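Local coordinates for protein peroxiredoxin (Clostridioides difficile, PDB 6TSB) that probably pairs peroxiredoxin activity with a chitin-degrading glycoside hydrolase family 18 domain in the spore coat protein CotE, the chitinase domain being the part present here, at residues D55-A60 and L91-A96. Residues are numbered along the deposited sequence; the frame is centred on the assembly and turned at random.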
loop_
_atom_site.group_PDB
_atom_site.type_symbol
_atom_site.label_atom_id
_atom_site.label_comp_id
_atom_site.label_asym_id
_atom_site.label_seq_id
_atom_site.Cartn_x
_atom_site.Cartn_y
_atom_site.Cartn_z
ATOM N N ASP A 55 16.124 20.956 13.198
ATOM C CA ASP A 55 17.069 22.105 13.234
ATOM C C ASP A 55 16.408 23.264 13.986
ATOM O O ASP A 55 17.127 24.147 14.493
ATOM C CB ASP A 55 17.477 22.557 11.826
ATOM C CG ASP A 55 18.216 21.515 11.004
ATOM O OD1 ASP A 55 19.411 21.361 11.248
ATOM O OD2 ASP A 55 17.576 20.879 10.127
ATOM N N ALA A 56 15.077 23.298 14.000
ATOM C CA ALA A 56 14.321 24.417 14.584
ATOM C C ALA A 56 12.909 23.988 14.974
ATOM O O ALA A 56 12.301 23.112 14.313
ATOM C CB ALA A 56 14.276 25.553 13.606
ATOM N N VAL A 57 12.447 24.592 16.057
ATOM C CA VAL A 57 11.080 24.452 16.624
ATOM C C VAL A 57 10.456 25.848 16.622
ATOM O O VAL A 57 11.172 26.862 16.964
ATOM C CB VAL A 57 11.108 23.839 18.040
ATOM C CG1 VAL A 57 11.513 22.384 17.986
ATOM C CG2 VAL A 57 12.028 24.594 18.988
ATOM N N ILE A 58 9.186 25.901 16.247
ATOM C CA ILE A 58 8.433 27.174 16.157
ATOM C C ILE A 58 7.304 27.046 17.164
ATOM O O ILE A 58 6.362 26.312 16.878
ATOM C CB ILE A 58 7.925 27.470 14.728
ATOM C CG1 ILE A 58 9.042 27.473 13.684
ATOM C CG2 ILE A 58 7.182 28.786 14.725
ATOM C CD1 ILE A 58 8.579 27.833 12.269
ATOM N N PHE A 59 7.438 27.716 18.310
ATOM C CA PHE A 59 6.376 27.785 19.343
ATOM C C PHE A 59 5.161 28.515 18.769
ATOM O O PHE A 59 5.296 29.665 18.317
ATOM C CB PHE A 59 6.860 28.511 20.600
ATOM C CG PHE A 59 5.766 28.657 21.626
ATOM C CD1 PHE A 59 5.348 27.565 22.378
ATOM C CD2 PHE A 59 5.127 29.867 21.824
ATOM C CE1 PHE A 59 4.329 27.683 23.311
ATOM C CE2 PHE A 59 4.098 29.982 22.751
ATOM C CZ PHE A 59 3.693 28.889 23.484
ATOM N N ALA A 60 3.987 27.907 18.859
ATOM C CA ALA A 60 2.710 28.539 18.477
ATOM C C ALA A 60 1.744 28.596 19.675
ATOM O O ALA A 60 1.453 27.571 20.288
ATOM C CB ALA A 60 2.153 27.752 17.324
ATOM N N LEU A 91 19.907 24.030 18.576
ATOM C CA LEU A 91 18.465 24.055 18.230
ATOM C C LEU A 91 18.032 25.516 18.226
ATOM O O LEU A 91 18.479 26.283 19.118
ATOM C CB LEU A 91 17.641 23.234 19.224
ATOM C CG LEU A 91 16.135 23.232 18.997
ATOM C CD1 LEU A 91 15.760 22.408 17.784
ATOM C CD2 LEU A 91 15.400 22.704 20.215
ATOM N N LYS A 92 17.261 25.883 17.203
ATOM C CA LYS A 92 16.722 27.253 17.026
ATOM C C LYS A 92 15.300 27.227 17.574
ATOM O O LYS A 92 14.519 26.326 17.160
ATOM C CB LYS A 92 16.778 27.691 15.558
ATOM C CG LYS A 92 18.146 28.165 15.082
ATOM C CD LYS A 92 18.215 28.382 13.580
ATOM C CE LYS A 92 19.285 29.363 13.153
ATOM N NZ LYS A 92 20.577 28.699 12.872
ATOM N N VAL A 93 15.004 28.149 18.492
ATOM C CA VAL A 93 13.657 28.277 19.085
ATOM C C VAL A 93 13.049 29.603 18.618
ATOM O O VAL A 93 13.575 30.690 18.931
ATOM C CB VAL A 93 13.696 28.122 20.616
ATOM C CG1 VAL A 93 12.278 28.084 21.163
ATOM C CG2 VAL A 93 14.478 26.876 21.040
ATOM N N ILE A 94 11.926 29.482 17.936
ATOM C CA ILE A 94 11.232 30.593 17.255
ATOM C C ILE A 94 9.869 30.681 17.908
ATOM O O ILE A 94 9.325 29.608 18.225
ATOM C CB ILE A 94 11.109 30.304 15.745
ATOM C CG1 ILE A 94 12.442 29.890 15.122
ATOM C CG2 ILE A 94 10.482 31.480 14.997
ATOM C CD1 ILE A 94 13.540 30.877 15.344
ATOM N N VAL A 95 9.333 31.898 18.025
ATOM C CA VAL A 95 7.911 32.129 18.381
ATOM C C VAL A 95 7.182 32.656 17.148
ATOM O O VAL A 95 7.620 33.639 16.502
ATOM C CB VAL A 95 7.751 33.068 19.591
ATOM C CG1 VAL A 95 6.297 33.457 19.810
ATOM C CG2 VAL A 95 8.317 32.439 20.859
ATOM N N ALA A 96 6.067 32.012 16.884
ATOM C CA ALA A 96 5.080 32.410 15.884
ATOM C C ALA A 96 4.046 33.294 16.574
ATOM O O ALA A 96 3.527 32.902 17.652
ATOM C CB ALA A 96 4.451 31.195 15.265
#
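Val57 and Val93 lie side by side on neighbouring parallel strands of the TIM barrel of this family 18 chitinase domain, joined through helix 75-83 as a beta-alpha-beta crossover. Backbone bonds alternate: Val57 N to Lys92 O (168° at the hydrogen), Ile94 N to Val57 O, Phe59 N to Ile94 O and Ala96 N to Phe59 O, preceded by a longer Lys92 N to Asp55 O (3.2 Å). In the Val57 side chain, CB leads to the helix-covered outer face; CG1, anti to the carbonyl carbon (chi1 -70°), passes Leu91 CD1 only loosely. CG2, wedged between backbone N and carbonyl carbon, carries the contact and rests 3.5 Å from Lys92 O. The same methyl lies 3.9 Å from Val93 CG2 and also meets Leu91 CD2. Leu81 and Leu82 of that helix pack on Val57 and Val93 respectively, and Phe77 and Leu78 close over Phe59. Ile58, Ile94 and Ala96 point into the barrel, where Ala96 touches Tyr41 and also Asp135 and Asp137, which fall in a sequence matching the DxxDxDxE motif of the family. There Ile58 sends CG1 obliquely past Ile94 CB, while its other branch, CG2, meets Ala96 CB at 3.7 Å.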